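Tubulin-like protein CetZ (Methanosaeta thermophila, PDB 3ZID) probably helps control cell shape as a GTP-binding, GTP-hydrolysing member of the tubulin/FtsZ superfamily of cytoskeletal proteins. Local coordinates at residues 159-164 and 330-335; 152-157 and 337-342. All blocks are in the same frame, centred on the assembly; numbering follows the deposited sequence.

Interaction 1 of 2, residues 159-164 and 330-335; sequences CLREMI and ELYEKA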
loop_
_atom_site.group_PDB
_atom_site.type_symbol
_atom_site.label_atom_id
_atom_site.label_comp_id
_atom_site.label_asym_id
_atom_site.label_seq_id
_atom_site.Cartn_x
_atom_site.Cartn_y
_atom_site.Cartn_z
ATOM N N CYS A 159 -7.150 5.945 8.895
ATOM C CA CYS A 159 -6.971 5.963 7.446
ATOM C C CYS A 159 -7.497 4.679 6.827
ATOM O O CYS A 159 -8.227 4.706 5.827
ATOM C CB CYS A 159 -5.501 6.133 7.079
ATOM S SG CYS A 159 -5.235 6.077 5.289
ATOM N N LEU A 160 -7.116 3.545 7.408
ATOM C CA LEU A 160 -7.575 2.251 6.898
ATOM C C LEU A 160 -9.104 2.152 6.901
ATOM O O LEU A 160 -9.711 1.587 5.976
ATOM C CB LEU A 160 -6.943 1.095 7.680
ATOM C CG LEU A 160 -5.456 0.851 7.390
ATOM C CD1 LEU A 160 -4.832 -0.061 8.453
ATOM C CD2 LEU A 160 -5.278 0.268 5.975
ATOM N N ARG A 161 -9.726 2.702 7.944
ATOM C CA ARG A 161 -11.184 2.753 7.997
ATOM C C ARG A 161 -11.772 3.536 6.837
ATOM O O ARG A 161 -12.690 3.053 6.172
ATOM C CB ARG A 161 -11.677 3.333 9.328
ATOM C CG ARG A 161 -11.559 2.359 10.480
ATOM C CD ARG A 161 -11.759 3.029 11.840
ATOM N NE ARG A 161 -13.121 3.520 12.040
ATOM C CZ ARG A 161 -13.600 3.902 13.218
ATOM N NH1 ARG A 161 -12.832 3.834 14.293
ATOM N NH2 ARG A 161 -14.845 4.338 13.325
ATOM N N GLU A 162 -11.242 4.725 6.574
ATOM C CA GLU A 162 -11.746 5.520 5.457
ATOM C C GLU A 162 -11.559 4.861 4.093
ATOM O O GLU A 162 -12.416 5.009 3.222
ATOM C CB GLU A 162 -11.115 6.908 5.435
ATOM C CG GLU A 162 -11.577 7.810 6.550
ATOM C CD GLU A 162 -10.773 9.088 6.618
ATOM O OE1 GLU A 162 -9.994 9.356 5.677
ATOM O OE2 GLU A 162 -10.942 9.835 7.599
ATOM N N MET A 163 -10.447 4.141 3.921
ATOM C CA MET A 163 -10.146 3.435 2.670
ATOM C C MET A 163 -11.220 2.404 2.350
ATOM O O MET A 163 -11.720 2.337 1.234
ATOM C CB MET A 163 -8.792 2.715 2.765
ATOM C CG MET A 163 -7.552 3.568 2.501
ATOM S SD MET A 163 -7.557 4.410 0.905
ATOM C CE MET A 163 -5.862 4.934 0.871
ATOM N N ILE A 164 -11.564 1.603 3.346
ATOM C CA ILE A 164 -12.624 0.622 3.218
ATOM C C ILE A 164 -13.950 1.310 2.924
ATOM O O ILE A 164 -14.699 0.900 2.029
ATOM C CB ILE A 164 -12.753 -0.190 4.511
ATOM C CG1 ILE A 164 -11.497 -1.026 4.740
ATOM C CG2 ILE A 164 -13.984 -1.081 4.484
ATOM C CD1 ILE A 164 -11.475 -1.635 6.108
ATOM N N GLU A 330 -4.027 -6.405 15.427
ATOM C CA GLU A 330 -2.908 -6.092 16.306
ATOM C C GLU A 330 -2.549 -4.609 16.210
ATOM O O GLU A 330 -2.306 -3.954 17.227
ATOM C CB GLU A 330 -1.712 -6.978 15.934
ATOM C CG GLU A 330 -0.414 -6.738 16.700
ATOM C CD GLU A 330 0.772 -7.504 16.094
ATOM O OE1 GLU A 330 0.608 -8.114 15.012
ATOM O OE2 GLU A 330 1.877 -7.477 16.687
ATOM N N LEU A 331 -2.521 -4.087 14.984
ATOM C CA LEU A 331 -2.222 -2.674 14.735
ATOM C C LEU A 331 -3.269 -1.774 15.390
ATOM O O LEU A 331 -2.940 -0.751 16.005
ATOM C CB LEU A 331 -2.138 -2.408 13.231
ATOM C CG LEU A 331 -2.089 -0.959 12.768
ATOM C CD1 LEU A 331 -0.892 -0.275 13.399
ATOM C CD2 LEU A 331 -1.953 -0.908 11.269
ATOM N N TYR A 332 -4.534 -2.145 15.234
ATOM C CA TYR A 332 -5.633 -1.382 15.827
ATOM C C TYR A 332 -5.543 -1.312 17.351
ATOM O O TYR A 332 -5.698 -0.247 17.945
ATOM C CB TYR A 332 -6.974 -1.975 15.400
ATOM C CG TYR A 332 -7.496 -1.309 14.160
ATOM C CD1 TYR A 332 -7.062 -1.708 12.904
ATOM C CD2 TYR A 332 -8.397 -0.250 14.244
ATOM C CE1 TYR A 332 -7.519 -1.091 11.765
ATOM C CE2 TYR A 332 -8.865 0.376 13.111
ATOM C CZ TYR A 332 -8.417 -0.049 11.871
ATOM O OH TYR A 332 -8.869 0.565 10.727
ATOM N N GLU A 333 -5.288 -2.457 17.968
ATOM C CA GLU A 333 -5.159 -2.554 19.411
ATOM C C GLU A 333 -4.002 -1.689 19.913
ATOM O O GLU A 333 -4.119 -1.019 20.941
ATOM C CB GLU A 333 -4.954 -4.018 19.819
ATOM C CG GLU A 333 -6.158 -4.926 19.582
ATOM C CD GLU A 333 -5.872 -6.392 19.917
ATOM O OE1 GLU A 333 -4.697 -6.728 20.189
ATOM O OE2 GLU A 333 -6.814 -7.216 19.873
ATOM N N LYS A 334 -2.906 -1.640 19.160
ATOM C CA LYS A 334 -1.774 -0.800 19.566
ATOM C C LYS A 334 -2.108 0.688 19.472
ATOM O O LYS A 334 -1.690 1.479 20.321
ATOM C CB LYS A 334 -0.513 -1.165 18.775
ATOM C CG LYS A 334 -0.005 -2.556 19.149
ATOM C CD LYS A 334 1.108 -3.061 18.248
ATOM C CE LYS A 334 1.603 -4.436 18.703
ATOM N NZ LYS A 334 2.549 -5.038 17.719
ATOM N N ALA A 335 -2.880 1.071 18.459
ATOM C CA ALA A 335 -3.351 2.449 18.357
ATOM C C ALA A 335 -4.225 2.773 19.561
ATOM O O ALA A 335 -4.102 3.831 20.175
ATOM C CB ALA A 335 -4.131 2.667 17.049
#
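Tyr332 and Leu331 of the long C-terminal helix meet Leu160 and Arg161 of helix 150-165, part of the tubulin/FtsZ GTPase domain. The N-to-C directions of the two helix segments make an angle of 131°, nearer antiparallel than parallel, and their axes approach to 12.8 Å, a gap that long side chains must bridge. The apolar part is a leucine pair crossing nearly at right angles: Leu160 CD1 comes 4.1 Å from Leu331 CD2, and branched chains suit this inner side, where Leu160 is buried.

The aromatic part belongs to Tyr332, whose ring, at chi1 -92°, is swung off a staggered position and reaches across so that its hydroxyl lands on helix 150-165. Its OH lies 3.6 Å from Leu160 CB and 3.2 Å from Arg161 CG, while Arg161 CD sits at the ring edge, 4.1 Å from CE2. A phenylalanine here would probably cost the carbonyl of Ala157 its weak bond from the ring and leave the space beside Arg161 CG less well filled.

The charged pair faces away from the contact: Lys334 NZ bridges one turn back to Glu330. The tyrosine's polar end makes a weak hydrogen bond, Tyr332 OH to Ala157 O.

Interaction 2 of 2, residues 152-157 and 337-342; sequences YLQNAA and WAIQEE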
loop_
_atom_site.group_PDB
_atom_site.type_symbol
_atom_site.label_atom_id
_atom_site.label_comp_id
_atom_site.label_asym_id
_atom_site.label_seq_id
_atom_site.Cartn_x
_atom_site.Cartn_y
_atom_site.Cartn_z
ATOM N N TYR A 152 1.375 8.086 14.512
ATOM C CA TYR A 152 1.471 7.230 13.344
ATOM C C TYR A 152 0.465 6.074 13.434
ATOM O O TYR A 152 -0.254 5.779 12.464
ATOM C CB TYR A 152 2.903 6.723 13.195
ATOM C CG TYR A 152 3.815 7.732 12.528
ATOM C CD1 TYR A 152 3.308 8.919 11.999
ATOM C CD2 TYR A 152 5.186 7.523 12.460
ATOM C CE1 TYR A 152 4.142 9.855 11.390
ATOM C CE2 TYR A 152 6.029 8.453 11.857
ATOM C CZ TYR A 152 5.499 9.617 11.329
ATOM O OH TYR A 152 6.337 10.537 10.734
ATOM N N LEU A 153 0.394 5.440 14.601
ATOM C CA LEU A 153 -0.530 4.326 14.784
ATOM C C LEU A 153 -1.987 4.760 14.725
ATOM O O LEU A 153 -2.828 4.066 14.158
ATOM C CB LEU A 153 -0.253 3.577 16.081
ATOM C CG LEU A 153 1.151 3.016 16.250
ATOM C CD1 LEU A 153 1.263 2.306 17.591
ATOM C CD2 LEU A 153 1.466 2.067 15.110
ATOM N N GLN A 154 -2.284 5.908 15.317
ATOM C CA GLN A 154 -3.642 6.429 15.313
ATOM C C GLN A 154 -4.112 6.806 13.932
ATOM O O GLN A 154 -5.234 6.502 13.552
ATOM C CB GLN A 154 -3.761 7.665 16.196
ATOM C CG GLN A 154 -3.509 7.470 17.658
ATOM C CD GLN A 154 -3.662 8.779 18.396
ATOM O OE1 GLN A 154 -4.064 9.786 17.804
ATOM N NE2 GLN A 154 -3.320 8.787 19.681
ATOM N N ASN A 155 -3.243 7.494 13.201
ATOM C CA ASN A 155 -3.521 7.903 11.844
ATOM C C ASN A 155 -3.793 6.675 10.996
ATOM O O ASN A 155 -4.706 6.668 10.162
ATOM C CB ASN A 155 -2.322 8.661 11.275
ATOM C CG ASN A 155 -2.230 10.081 11.787
ATOM O OD1 ASN A 155 -3.170 10.591 12.389
ATOM N ND2 ASN A 155 -1.100 10.739 11.522
ATOM N N ALA A 156 -2.969 5.643 11.201
ATOM C CA ALA A 156 -3.091 4.398 10.440
ATOM C C ALA A 156 -4.473 3.787 10.598
ATOM O O ALA A 156 -5.141 3.471 9.619
ATOM C CB ALA A 156 -2.031 3.414 10.877
ATOM N N ALA A 157 -4.921 3.684 11.843
ATOM C CA ALA A 157 -6.209 3.069 12.143
ATOM C C ALA A 157 -7.361 3.779 11.464
ATOM O O ALA A 157 -8.227 3.132 10.868
ATOM C CB ALA A 157 -6.436 3.007 13.659
ATOM N N TRP A 337 -4.290 1.206 22.488
ATOM C CA TRP A 337 -3.523 1.169 23.721
ATOM C C TRP A 337 -2.812 2.501 23.882
ATOM O O TRP A 337 -2.727 3.057 24.983
ATOM C CB TRP A 337 -2.503 0.028 23.671
ATOM C CG TRP A 337 -1.764 -0.211 24.955
ATOM C CD1 TRP A 337 -2.128 -1.052 25.970
ATOM C CD2 TRP A 337 -0.539 0.410 25.370
ATOM N NE1 TRP A 337 -1.199 -1.003 26.980
ATOM C CE2 TRP A 337 -0.217 -0.108 26.639
ATOM C CE3 TRP A 337 0.318 1.353 24.789
ATOM C CZ2 TRP A 337 0.926 0.284 27.339
ATOM C CZ3 TRP A 337 1.449 1.740 25.482
ATOM C CH2 TRP A 337 1.743 1.208 26.744
ATOM N N ALA A 338 -2.328 3.020 22.761
ATOM C CA ALA A 338 -1.652 4.308 22.732
ATOM C C ALA A 338 -2.532 5.493 23.139
ATOM O O ALA A 338 -2.158 6.289 24.002
ATOM C CB ALA A 338 -1.059 4.533 21.358
ATOM N N ILE A 339 -3.699 5.604 22.509
ATOM C CA ILE A 339 -4.636 6.683 22.797
ATOM C C ILE A 339 -5.025 6.664 24.272
ATOM O O ILE A 339 -5.078 7.703 24.927
ATOM C CB ILE A 339 -5.910 6.579 21.935
ATOM C CG1 ILE A 339 -5.558 6.518 20.450
ATOM C CG2 ILE A 339 -6.821 7.762 22.186
ATOM C CD1 ILE A 339 -6.766 6.484 19.531
ATOM N N GLN A 340 -5.300 5.469 24.783
ATOM C CA GLN A 340 -5.669 5.294 26.180
ATOM C C GLN A 340 -4.559 5.721 27.151
ATOM O O GLN A 340 -4.825 6.423 28.129
ATOM C CB GLN A 340 -6.085 3.846 26.447
ATOM C CG GLN A 340 -6.562 3.594 27.879
ATOM C CD GLN A 340 -7.730 4.489 28.292
ATOM O OE1 GLN A 340 -7.807 4.941 29.438
ATOM N NE2 GLN A 340 -8.647 4.739 27.360
ATOM N N GLU A 341 -3.327 5.286 26.896
ATOM C CA GLU A 341 -2.204 5.624 27.772
ATOM C C GLU A 341 -2.019 7.133 27.937
ATOM O O GLU A 341 -1.627 7.598 29.007
ATOM C CB GLU A 341 -0.902 5.002 27.267
ATOM C CG GLU A 341 0.255 5.232 28.231
ATOM C CD GLU A 341 1.611 5.247 27.561
ATOM O OE1 GLU A 341 1.784 4.564 26.527
ATOM O OE2 GLU A 341 2.504 5.958 28.071
ATOM N N GLU A 342 -2.297 7.894 26.886
ATOM C CA GLU A 342 -2.189 9.347 26.959
ATOM C C GLU A 342 -3.245 9.930 27.898
ATOM O O GLU A 342 -3.019 10.944 28.562
ATOM C CB GLU A 342 -2.329 9.967 25.567
ATOM C CG GLU A 342 -1.890 11.424 25.485
ATOM C CD GLU A 342 -1.596 11.876 24.063
ATOM O OE1 GLU A 342 -1.853 11.099 23.114
ATOM O OE2 GLU A 342 -1.116 13.021 23.897
#
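The carboxamide of Gln154 is the flat group that meets helix 326-369, and Ile339 lies against one of its faces. The isoleucine comes in obliquely: its CD1 stands over the amide, 4.0 Å from Gln154 CD, while CG1 lies nearer the rim, 3.3 Å from Gln154 NE2. Segment 337-342 supplies nothing to the other face. Beyond the nitrogen end is the carboxylate of Glu342, whose OE1 stays 4.4 Å from Gln154 NE2, too far for a hydrogen bond, although its negative charge is likely to favour the amide nitrogen on that side.

The aliphatic part of the glutamine shares in the packing, with Gln154 CG 3.6 Å from Ile339 CG1. Its chain is extended beyond CG, and with chi3 at 6° the oxygen lies on the CB side of the CG-CD bond, which puts NE2 foremost toward the other helix. Glutamine suits such a place, since its methylenes pack on a hydrocarbon neighbour while its amide tolerates the solvent-exposed margin. The backbones come close here, Gln154 CA and Ile339 CA being 7.6 Å apart.

Elsewhere on helix 150-165, Asn155 bonds to the backbone oxygens of Ala77 and Ser113 and Ala156 touches Val112 and Pro144, so the helix lies between helix 326-369 and the loops that follow strands 105-111 and 136-143.

In the fold
Both interactions join helix 150-165 to helix 326-369, on the same side of the chain's centre and with their own centres 10 Å apart. Interaction 1 is the deeper, partly buried one: it relies on leucines and an aromatic ring, and its hydroxyl reaches a residue of the segment used by interaction 2. Interaction 2 lies at the surface, where an amide and an isoleucine touch without specific polar bonding. Leu153 ties the two together, since its CD2 is 3.7 Å from Leu331 CD1 and its side chain also touches Lys334 and Ala335. The seam thus passes from leucines and a tyrosine at its inner end to a looser amide-on-isoleucine contact at the surface.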